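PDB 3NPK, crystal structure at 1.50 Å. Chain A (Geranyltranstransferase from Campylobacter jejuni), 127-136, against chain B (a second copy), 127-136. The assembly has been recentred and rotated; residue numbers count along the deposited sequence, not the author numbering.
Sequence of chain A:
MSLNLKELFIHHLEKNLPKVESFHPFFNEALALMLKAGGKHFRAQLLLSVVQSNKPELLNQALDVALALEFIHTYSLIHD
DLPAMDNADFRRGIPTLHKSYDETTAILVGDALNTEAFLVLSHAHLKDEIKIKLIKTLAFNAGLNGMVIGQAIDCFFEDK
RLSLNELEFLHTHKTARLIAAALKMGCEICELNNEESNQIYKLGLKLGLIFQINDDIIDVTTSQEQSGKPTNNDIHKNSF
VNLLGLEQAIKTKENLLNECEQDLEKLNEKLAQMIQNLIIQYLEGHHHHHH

Chain A, residues 127-136: KDEIKIKLIK
Chain B (127-136) KDEIKIKLIK

Two copies of one segment meet as helices, each running from residue 128 to 136 and continuing beyond. Their axes approach to 8.9 Å, and their N-to-C directions differ by 58° (signed crossing angle 58°). Phi/psi stay near -63/-42 throughout both helices, and i to i+4 backbone hydrogen bonds begin with B:Lys131 N to B:Lys127 O at 3.0 Å. The pairing is nearly symmetric and buries 497 Å², both sides summed, with no direct hydrogen bond between the stretches.

B:Lys127 occupies the N-cap position (phi/psi -57/145) and lies out of reach of the chain A stretch. B:Asp128 points toward the partner, with chi1 -74° (m) and chi2 -16°. Here the backbones come close: the CA atoms of B:Asp128 and A:Glu129 are 5.8 Å apart, as are those of B:Glu129 and A:Asp128. B:Asp128 OD2 lies 3.4 Å from A:Glu129 CA, and B:Asp128 OD1 3.7 Å from A:Ile132 CG1. A water donates to B:Asp128 OD2 and A:Glu129 O, at 2.8 Å from each, while accepting from A:Lys133 NZ at 2.9 Å. The carboxylate thus reaches the partner's backbone through solvent.

B:Glu129 directs its CA-to-CB bond away, yet its CB is 3.8 Å from A:Asp128 OD2. The second water donates to B:Glu129 O at 2.7 Å and A:Asp128 OD2 at 2.8 Å, repeating the bridge. B:Ile130 points away.

B:Lys131 (m, t, m, t) packs through its aliphatic base, CB to A:Ile132 CD1 being 3.7 Å. Its NZ forms a long salt bridge within its own chain, 3.6 Å from B:Asp128 OD1.

B:Ile132 (chi1 -72°, chi2 -63°, both m) is the knob, seated among A:Asp128, A:Lys131, A:Ile132 and A:Ile135. A:Ile132 reciprocates in the equivalent chain B hole, so the two CD1 atoms meet at 3.6 Å. B:Ile132 CD1 also lies 3.7 Å from A:Lys131 CB and 3.9 Å from A:Ile135 CD1.

B:Lys133 points away (m, t, t, t); its NZ makes a long salt bridge to B:Glu129 OE2 at 3.8 Å. In chain A, chi4 is instead 60° (p), and A:Lys133 NZ to A:Glu129 OE1 is a weak hydrogen bond of 3.4 Å within a salt bridge. B:Leu134 is out of reach.

B:Ile135 (m, t) points toward chain A. Its CD1 is 3.9 Å from both A:Ile132 CD1 and A:Ile135 CD1, although the two Ile135 CA atoms are 9.4 Å apart. B:Lys136 (m, t, t, t) starts sideways, but its end comes nearer, B:Lys136 NZ lying 4.6 Å from A:Lys131 NZ.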

# COMPACT_ATOMS: atom_id res chain seq x y z
N LYS A 127 -17.29 -12.93 -0.09
CA LYS A 127 -18.25 -11.88 -0.38
C LYS A 127 -17.61 -10.50 -0.32
O LYS A 127 -16.73 -10.26 0.52
CB LYS A 127 -19.41 -11.92 0.61
CG LYS A 127 -20.28 -13.16 0.48
CD LYS A 127 -21.47 -13.05 1.40
CE LYS A 127 -21.04 -13.22 2.84
NZ LYS A 127 -22.23 -13.52 3.70
N ASP A 128 -18.07 -9.61 -1.20
CA ASP A 128 -17.55 -8.23 -1.24
C ASP A 128 -17.67 -7.54 0.12
O ASP A 128 -16.78 -6.80 0.51
CB ASP A 128 -18.23 -7.39 -2.32
CG ASP A 128 -17.77 -7.76 -3.73
OD1 ASP A 128 -16.72 -8.44 -3.84
OD2 ASP A 128 -18.44 -7.37 -4.71
N GLU A 129 -18.77 -7.78 0.84
CA GLU A 129 -18.95 -7.16 2.15
C GLU A 129 -17.83 -7.58 3.11
O GLU A 129 -17.32 -6.76 3.89
CB GLU A 129 -20.33 -7.54 2.73
CG GLU A 129 -20.62 -6.94 4.10
CD GLU A 129 -21.98 -7.35 4.69
OE1 GLU A 129 -22.45 -6.65 5.62
OE2 GLU A 129 -22.57 -8.36 4.25
N ILE A 130 -17.46 -8.85 3.07
CA ILE A 130 -16.37 -9.36 3.91
C ILE A 130 -15.04 -8.76 3.46
O ILE A 130 -14.24 -8.33 4.29
CB ILE A 130 -16.29 -10.89 3.83
CG1 ILE A 130 -17.52 -11.55 4.46
CG2 ILE A 130 -14.99 -11.41 4.47
CD1 ILE A 130 -17.54 -13.04 4.28
N LYS A 131 -14.81 -8.71 2.16
CA LYS A 131 -13.54 -8.19 1.66
C LYS A 131 -13.33 -6.72 2.04
O LYS A 131 -12.21 -6.33 2.37
CB LYS A 131 -13.39 -8.44 0.15
CG LYS A 131 -13.33 -9.94 -0.16
CD LYS A 131 -12.89 -10.20 -1.61
CE LYS A 131 -13.94 -9.81 -2.63
NZ LYS A 131 -13.58 -10.30 -4.01
N ILE A 132 -14.40 -5.92 2.00
CA ILE A 132 -14.29 -4.52 2.42
C ILE A 132 -13.91 -4.43 3.90
O ILE A 132 -13.04 -3.65 4.27
CB ILE A 132 -15.57 -3.71 2.10
CG1 ILE A 132 -15.68 -3.51 0.59
CG2 ILE A 132 -15.59 -2.38 2.84
CD1 ILE A 132 -14.58 -2.65 0.00
N LYS A 133 -14.54 -5.26 4.74
CA LYS A 133 -14.15 -5.27 6.16
C LYS A 133 -12.69 -5.64 6.33
O LYS A 133 -11.98 -5.01 7.11
CB LYS A 133 -15.03 -6.22 6.96
CG LYS A 133 -16.44 -5.68 7.10
CD LYS A 133 -17.29 -6.50 8.04
CE LYS A 133 -18.69 -5.88 8.12
NZ LYS A 133 -19.35 -5.85 6.79
N LEU A 134 -12.24 -6.67 5.60
CA LEU A 134 -10.84 -7.10 5.70
C LEU A 134 -9.87 -6.02 5.26
O LEU A 134 -8.82 -5.84 5.87
CB LEU A 134 -10.61 -8.36 4.86
CG LEU A 134 -11.36 -9.62 5.33
CD1 LEU A 134 -11.24 -10.73 4.29
CD2 LEU A 134 -10.82 -10.08 6.67
N ILE A 135 -10.21 -5.31 4.19
CA ILE A 135 -9.36 -4.22 3.69
C ILE A 135 -9.30 -3.07 4.71
O ILE A 135 -8.23 -2.51 4.95
CB ILE A 135 -9.83 -3.76 2.31
CG1 ILE A 135 -9.52 -4.88 1.30
CG2 ILE A 135 -9.16 -2.43 1.93
CD1 ILE A 135 -10.26 -4.76 -0.01
N LYS A 136 -10.44 -2.75 5.33
CA LYS A 136 -10.43 -1.74 6.39
C LYS A 136 -9.52 -2.15 7.52
O LYS A 136 -8.75 -1.34 8.03
CB LYS A 136 -11.85 -1.50 6.94
CG LYS A 136 -12.79 -0.83 5.98
CD LYS A 136 -14.21 -0.74 6.56
CE LYS A 136 -15.10 0.12 5.68
NZ LYS A 136 -16.50 0.20 6.20
N LYS B 127 -21.55 1.56 -2.56
CA LYS B 127 -21.83 0.14 -2.33
C LYS B 127 -20.55 -0.67 -2.29
O LYS B 127 -19.61 -0.38 -3.03
CB LYS B 127 -22.69 -0.42 -3.46
CG LYS B 127 -24.08 0.16 -3.52
CD LYS B 127 -24.91 -0.59 -4.54
CE LYS B 127 -24.27 -0.53 -5.92
NZ LYS B 127 -25.27 -0.96 -6.95
N ASP B 128 -20.52 -1.70 -1.45
CA ASP B 128 -19.31 -2.55 -1.34
C ASP B 128 -18.88 -3.13 -2.69
O ASP B 128 -17.68 -3.22 -2.97
CB ASP B 128 -19.51 -3.67 -0.32
CG ASP B 128 -19.46 -3.16 1.12
OD1 ASP B 128 -18.97 -2.03 1.32
OD2 ASP B 128 -19.91 -3.88 2.03
N GLU B 129 -19.84 -3.54 -3.52
CA GLU B 129 -19.51 -4.11 -4.83
C GLU B 129 -18.72 -3.11 -5.68
O GLU B 129 -17.75 -3.48 -6.38
CB GLU B 129 -20.79 -4.55 -5.56
CG GLU B 129 -20.53 -5.10 -6.95
CD GLU B 129 -21.81 -5.49 -7.69
OE1 GLU B 129 -22.91 -5.01 -7.31
OE2 GLU B 129 -21.71 -6.26 -8.66
N ILE B 130 -19.13 -1.85 -5.63
CA ILE B 130 -18.43 -0.81 -6.36
C ILE B 130 -17.05 -0.57 -5.76
O ILE B 130 -16.06 -0.43 -6.48
CB ILE B 130 -19.22 0.52 -6.35
CG1 ILE B 130 -20.55 0.36 -7.10
CG2 ILE B 130 -18.37 1.65 -6.92
CD1 ILE B 130 -21.36 1.62 -7.08
N LYS B 131 -16.97 -0.53 -4.43
CA LYS B 131 -15.68 -0.25 -3.79
C LYS B 131 -14.65 -1.35 -4.10
O LYS B 131 -13.47 -1.05 -4.31
CB LYS B 131 -15.85 -0.06 -2.28
CG LYS B 131 -16.63 1.23 -1.97
CD LYS B 131 -16.59 1.66 -0.51
CE LYS B 131 -17.37 0.71 0.39
NZ LYS B 131 -17.48 1.26 1.77
N ILE B 132 -15.10 -2.60 -4.13
CA ILE B 132 -14.17 -3.67 -4.50
C ILE B 132 -13.65 -3.50 -5.93
O ILE B 132 -12.46 -3.68 -6.18
CB ILE B 132 -14.78 -5.08 -4.28
CG1 ILE B 132 -14.89 -5.38 -2.78
CG2 ILE B 132 -13.96 -6.16 -5.02
CD1 ILE B 132 -13.52 -5.44 -2.06
N LYS B 133 -14.52 -3.12 -6.86
CA LYS B 133 -14.08 -2.86 -8.24
C LYS B 133 -13.05 -1.74 -8.26
O LYS B 133 -12.02 -1.85 -8.94
CB LYS B 133 -15.27 -2.51 -9.14
CG LYS B 133 -16.11 -3.72 -9.47
CD LYS B 133 -17.26 -3.43 -10.40
CE LYS B 133 -18.11 -4.70 -10.56
NZ LYS B 133 -19.44 -4.50 -11.20
N LEU B 134 -13.30 -0.68 -7.49
CA LEU B 134 -12.40 0.47 -7.46
C LEU B 134 -11.04 0.09 -6.90
O LEU B 134 -10.00 0.54 -7.41
CB LEU B 134 -12.98 1.60 -6.62
CG LEU B 134 -14.25 2.24 -7.19
CD1 LEU B 134 -14.80 3.26 -6.19
CD2 LEU B 134 -13.98 2.89 -8.54
N ILE B 135 -11.05 -0.73 -5.85
CA ILE B 135 -9.80 -1.19 -5.24
C ILE B 135 -8.99 -2.07 -6.20
O ILE B 135 -7.78 -1.91 -6.32
CB ILE B 135 -10.07 -1.88 -3.90
CG1 ILE B 135 -10.57 -0.83 -2.90
CG2 ILE B 135 -8.81 -2.61 -3.38
CD1 ILE B 135 -11.24 -1.42 -1.67
N LYS B 136 -9.67 -2.97 -6.90
CA LYS B 136 -9.01 -3.78 -7.91
C LYS B 136 -8.35 -2.89 -8.96
O LYS B 136 -7.22 -3.12 -9.36
CB LYS B 136 -10.00 -4.71 -8.60
CG LYS B 136 -10.48 -5.86 -7.73
CD LYS B 136 -11.53 -6.73 -8.47
CE LYS B 136 -11.89 -7.95 -7.66
NZ LYS B 136 -12.94 -8.81 -8.32
O HOH W 1 -17.26 -6.12 -6.96
O HOH W 2 -18.54 -4.28 4.45